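Local coordinates for protein pectate lyase/Amb allergen (Acidovorax citrulli, PDB 4HWV) that probably cleaves pectate as a calcium-binding member of polysaccharide lyase family 1, built on a right-handed parallel beta-helix, at residues Arg102-Gly106 with Ser107-Ser111; Ala152-Gln155 with Arg156-Thr160. One frame throughout, in Å; residues are numbered along the deposited sequence.

Interaction 1 (Arg102-Gly106 with Ser107-Ser111); sequences RYVAG and SCASS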
loop_
_atom_site.group_PDB
_atom_site.type_symbol
_atom_site.label_atom_id
_atom_site.label_comp_id
_atom_site.label_asym_id
_atom_site.label_seq_id
_atom_site.Cartn_x
_atom_site.Cartn_y
_atom_site.Cartn_z
ATOM N N ARG A 102 11.762 -10.010 -15.702
ATOM C CA ARG A 102 12.911 -9.352 -16.311
ATOM C C ARG A 102 14.216 -9.784 -15.624
ATOM O O ARG A 102 15.218 -10.059 -16.277
ATOM C CB ARG A 102 12.746 -7.823 -16.213
ATOM C CG ARG A 102 11.789 -7.188 -17.251
ATOM C CD ARG A 102 12.611 -6.437 -18.317
ATOM N NE ARG A 102 13.304 -7.440 -19.116
ATOM C CZ ARG A 102 12.774 -8.085 -20.148
ATOM N NH1 ARG A 102 11.541 -7.811 -20.560
ATOM N NH2 ARG A 102 13.494 -9.006 -20.762
ATOM N N TYR A 103 14.202 -9.810 -14.291
ATOM C CA TYR A 103 15.406 -10.202 -13.565
ATOM C C TYR A 103 15.810 -11.639 -13.887
ATOM O O TYR A 103 17.002 -11.935 -14.022
ATOM C CB TYR A 103 15.234 -10.024 -12.059
ATOM C CG TYR A 103 15.386 -8.593 -11.591
ATOM C CD1 TYR A 103 16.592 -7.925 -11.761
ATOM C CD2 TYR A 103 14.358 -7.931 -10.941
ATOM C CE1 TYR A 103 16.757 -6.633 -11.336
ATOM C CE2 TYR A 103 14.518 -6.620 -10.496
ATOM C CZ TYR A 103 15.720 -5.987 -10.694
ATOM O OH TYR A 103 15.903 -4.705 -10.249
ATOM N N VAL A 104 14.827 -12.525 -14.023
ATOM C CA VAL A 104 15.117 -13.909 -14.401
ATOM C C VAL A 104 15.667 -13.976 -15.839
ATOM O O VAL A 104 16.700 -14.606 -16.091
ATOM C CB VAL A 104 13.880 -14.804 -14.234
ATOM C CG1 VAL A 104 14.116 -16.187 -14.866
ATOM C CG2 VAL A 104 13.529 -14.903 -12.743
ATOM N N ALA A 105 14.990 -13.298 -16.766
ATOM C CA ALA A 105 15.358 -13.347 -18.181
ATOM C C ALA A 105 16.702 -12.692 -18.465
ATOM O O ALA A 105 17.394 -13.091 -19.393
ATOM C CB ALA A 105 14.269 -12.694 -19.038
ATOM N N GLY A 106 17.076 -11.694 -17.667
ATOM C CA GLY A 106 18.251 -10.879 -17.961
ATOM C C GLY A 106 19.451 -11.232 -17.087
ATOM O O GLY A 106 20.447 -10.502 -17.065
ATOM N N SER A 107 19.361 -12.362 -16.392
ATOM C CA SER A 107 20.420 -12.849 -15.520
ATOM C C SER A 107 20.697 -14.309 -15.829
ATOM O O SER A 107 20.036 -14.929 -16.696
ATOM C CB SER A 107 20.042 -12.709 -14.048
ATOM O OG SER A 107 19.098 -13.722 -13.698
ATOM N N CYS A 108 21.660 -14.872 -15.110
ATOM C CA CYS A 108 22.032 -16.267 -15.315
ATOM C C CYS A 108 20.936 -17.258 -14.888
ATOM O O CYS A 108 21.029 -18.437 -15.180
ATOM C CB CYS A 108 23.401 -16.602 -14.689
ATOM S SG CYS A 108 23.787 -15.988 -13.017
ATOM N N ALA A 109 19.888 -16.779 -14.220
ATOM C CA ALA A 109 18.709 -17.621 -13.962
ATOM C C ALA A 109 18.206 -18.232 -15.266
ATOM O O ALA A 109 17.814 -19.391 -15.307
ATOM C CB ALA A 109 17.599 -16.812 -13.308
ATOM N N SER A 110 18.243 -17.451 -16.337
ATOM C CA SER A 110 17.876 -17.945 -17.660
ATOM C C SER A 110 19.075 -18.384 -18.509
ATOM O O SER A 110 19.052 -19.459 -19.115
ATOM C CB SER A 110 17.064 -16.891 -18.408
ATOM O OG SER A 110 17.786 -15.683 -18.492
ATOM N N SER A 111 20.117 -17.556 -18.572
ATOM C CA SER A 111 21.240 -17.844 -19.473
ATOM C C SER A 111 22.073 -19.058 -19.070
ATOM O O SER A 111 22.678 -19.706 -19.913
ATOM C CB SER A 111 22.141 -16.615 -19.646
ATOM O OG SER A 111 22.840 -16.339 -18.450
#
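Ser107 sits at the joint between helix 100-105 and the short helix 108-111, and its hydroxyl works toward both. As the N-cap of the second helix it accepts from Ala109 N, with OG 3.2 Å from that nitrogen and an N-H...O angle of 154°. The same OG donates to the first helix, lying 2.8 Å from Tyr103 O and tilted only 17° from that carbonyl's plane. With chi1 at 75°, OG stands between the serine's own backbone N and carbonyl carbon, which lets it reach back to Tyr103 and forward to Ala109 at once. Between the helices the chain turns at Gly106, the first residue past the helix.

Val104 meets the second helix with both its carbonyl and its side chain. Its CG1, anti to the backbone N, packs 3.9 Å from Ala109 CB, and outside this turn the valine rests on Tyr115, Phe209, Gln118 and Leu121. Its carbonyl oxygen takes a weak, long bond from Ser107 N. Ser110, modelled in two conformers, in one of them brings its hydroxyl to the carbonyls at the end of the first helix: OG is 2.8 Å from Val104 O and also 2.8 Å from Ala105 O, with Ser107 O close by as a third possible acceptor, so its single proton could serve any of the three.

The neighbouring Cys108 turns away from helix 100-105 and is joined by a disulfide to Cys150 of helix 143-159, which ties this corner between two short helices to the longer helix. In the first turn of helix 108-111, Ser107 O accepts from two backbone donors, Ser110 N at 3.1 Å and Ser111 N.

Interaction 2 (Ala152-Gln155 with Arg156-Thr160); sequences AELQ and RRVVT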
loop_
_atom_site.group_PDB
_atom_site.type_symbol
_atom_site.label_atom_id
_atom_site.label_comp_id
_atom_site.label_asym_id
_atom_site.label_seq_id
_atom_site.Cartn_x
_atom_site.Cartn_y
_atom_site.Cartn_z
ATOM N N ALA A 152 18.613 -12.441 -7.985
ATOM C CA ALA A 152 18.764 -11.547 -6.832
ATOM C C ALA A 152 20.007 -10.688 -6.962
ATOM O O ALA A 152 20.015 -9.541 -6.524
ATOM C CB ALA A 152 18.826 -12.357 -5.533
ATOM N N GLU A 153 21.074 -11.262 -7.515
ATOM C CA GLU A 153 22.316 -10.523 -7.691
ATOM C C GLU A 153 22.148 -9.355 -8.654
ATOM O O GLU A 153 22.685 -8.271 -8.420
ATOM C CB GLU A 153 23.434 -11.441 -8.170
ATOM C CG GLU A 153 24.764 -10.716 -8.292
ATOM C CD GLU A 153 25.299 -10.287 -6.952
ATOM O OE1 GLU A 153 25.088 -11.006 -5.949
ATOM O OE2 GLU A 153 25.930 -9.228 -6.900
ATOM N N LEU A 154 21.411 -9.571 -9.743
ATOM C CA LEU A 154 21.106 -8.476 -10.663
ATOM C C LEU A 154 20.233 -7.430 -9.962
ATOM O O LEU A 154 20.519 -6.244 -10.057
ATOM C CB LEU A 154 20.451 -8.997 -11.952
ATOM C CG LEU A 154 20.078 -7.919 -12.985
ATOM C CD1 LEU A 154 21.292 -7.061 -13.359
ATOM C CD2 LEU A 154 19.462 -8.538 -14.227
ATOM N N GLN A 155 19.198 -7.845 -9.230
ATOM C CA GLN A 155 18.406 -6.850 -8.508
ATOM C C GLN A 155 19.257 -6.053 -7.518
ATOM O O GLN A 155 19.111 -4.837 -7.424
ATOM C CB GLN A 155 17.167 -7.478 -7.821
ATOM C CG GLN A 155 16.320 -6.420 -7.114
ATOM C CD GLN A 155 14.936 -6.895 -6.733
ATOM O OE1 GLN A 155 14.788 -7.970 -6.154
ATOM N NE2 GLN A 155 13.916 -6.117 -7.086
ATOM N N ARG A 156 20.146 -6.738 -6.800
ATOM C CA ARG A 156 21.041 -6.054 -5.869
ATOM C C ARG A 156 21.824 -4.941 -6.561
ATOM O O ARG A 156 21.925 -3.820 -6.053
ATOM C CB ARG A 156 22.000 -7.056 -5.240
ATOM C CG ARG A 156 22.893 -6.424 -4.196
ATOM C CD ARG A 156 23.916 -7.417 -3.662
ATOM N NE ARG A 156 23.351 -8.523 -2.874
ATOM C CZ ARG A 156 23.064 -8.466 -1.573
ATOM N NH1 ARG A 156 23.231 -7.343 -0.889
ATOM N NH2 ARG A 156 22.608 -9.544 -0.945
ATOM N N ARG A 157 22.349 -5.244 -7.747
ATOM C CA ARG A 157 23.163 -4.289 -8.485
ATOM C C ARG A 157 22.345 -3.135 -9.083
ATOM O O ARG A 157 22.902 -2.086 -9.433
ATOM C CB ARG A 157 23.959 -5.029 -9.547
ATOM C CG ARG A 157 24.996 -5.982 -8.897
ATOM C CD ARG A 157 25.680 -6.948 -9.857
ATOM N NE ARG A 157 26.539 -6.219 -10.774
ATOM C CZ ARG A 157 26.308 -6.133 -12.077
ATOM N NH1 ARG A 157 25.263 -6.760 -12.587
ATOM N NH2 ARG A 157 27.126 -5.435 -12.864
ATOM N N VAL A 158 21.027 -3.297 -9.150
ATOM C CA VAL A 158 20.151 -2.237 -9.614
ATOM C C VAL A 158 19.671 -1.370 -8.444
ATOM O O VAL A 158 19.741 -0.147 -8.497
ATOM C CB VAL A 158 18.947 -2.845 -10.364
ATOM C CG1 VAL A 158 17.901 -1.791 -10.688
ATOM C CG2 VAL A 158 19.421 -3.506 -11.643
ATOM N N VAL A 159 19.150 -2.002 -7.393
ATOM C CA VAL A 159 18.440 -1.242 -6.374
ATOM C C VAL A 159 19.363 -0.653 -5.307
ATOM O O VAL A 159 18.936 0.215 -4.544
ATOM C CB VAL A 159 17.309 -2.059 -5.677
ATOM C CG1 VAL A 159 16.323 -2.603 -6.715
ATOM C CG2 VAL A 159 17.884 -3.178 -4.795
ATOM N N THR A 160 20.610 -1.136 -5.237
ATOM C CA THR A 160 21.575 -0.615 -4.265
ATOM C C THR A 160 22.357 0.546 -4.868
ATOM O O THR A 160 22.929 0.399 -5.954
ATOM C CB THR A 160 22.572 -1.696 -3.829
ATOM O OG1 THR A 160 21.855 -2.849 -3.390
ATOM C CG2 THR A 160 23.407 -1.206 -2.685
HETATM O O HOH W 1 22.307 -10.899 -4.085
#
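Residues 152-159 form the last turns of helix 143-159, and the i to i+4 bonding changes character toward its end. Arg156 N is 2.8 Å from Ala152 O, and Arg157 N bonds likewise to Glu153 O; the next bond, Val158 N to Leu154 O, is weak. Gln155 O takes two donors: Val159 N approaches at 2.8 Å almost in line with the C=O bond, whereas Val158 N, 3.0 Å away, stands above the carbonyl plane. Arg156 O is also doubly held, by Thr160 N and by Thr160 OG1, the latter at 2.8 Å.

Thr160 leaves helical geometry and opens strand 160-163, so this turn delivers the chain from the helix into a parallel strand of the pectate lyase beta-helix, paired with strand 182-185. On the inward side, Gln155 CG packs 3.8 Å from Val159 CG1, while its amide bonds to Asp208 N through OE1 and to Asn90 OD1 through NE2.

Glu153 and Arg157 take the outer side. Glu153, bent at chi2 (67°), brings OE2 obliquely across the aliphatic part of Arg157, 3.7 Å from its CD. Its other oxygen, OE1, is too far from the Arg156 guanidinium for a salt bridge; a water spans the gap, accepting from Arg156 NE in the guanidinium plane at 2.9 Å and donating weakly to OE1. Arg156, less exposed than these two, makes its salt bridge through NH2 with Glu225, and its side chain lies about 9 Å from the bound calcium ion.

Tyr103 joins the two contacts: its ring lies against helix 143-159, with CE1 3.3 Å from Gln155 CA; the ring also touches Leu154, and its hydroxyl Val158. Both Tyr103 OH and the Gln155 amide bond to Asn90, so one asparagine serves a residue from each. Interaction 1 is a corner between two short helices, farther from the centre of the chain, where serine hydroxyls bond to backbone atoms and the second subunit reaches Arg102 and Ala105; Tyr103, Val104, Ser107 and Ala109 are buried, Gly106 exposed. Interaction 2, also partly buried, runs along one helix and touches no other chain of the assembly; its buried face is Leu154, Gln155 and the valines, its outer one Glu153 and Arg157.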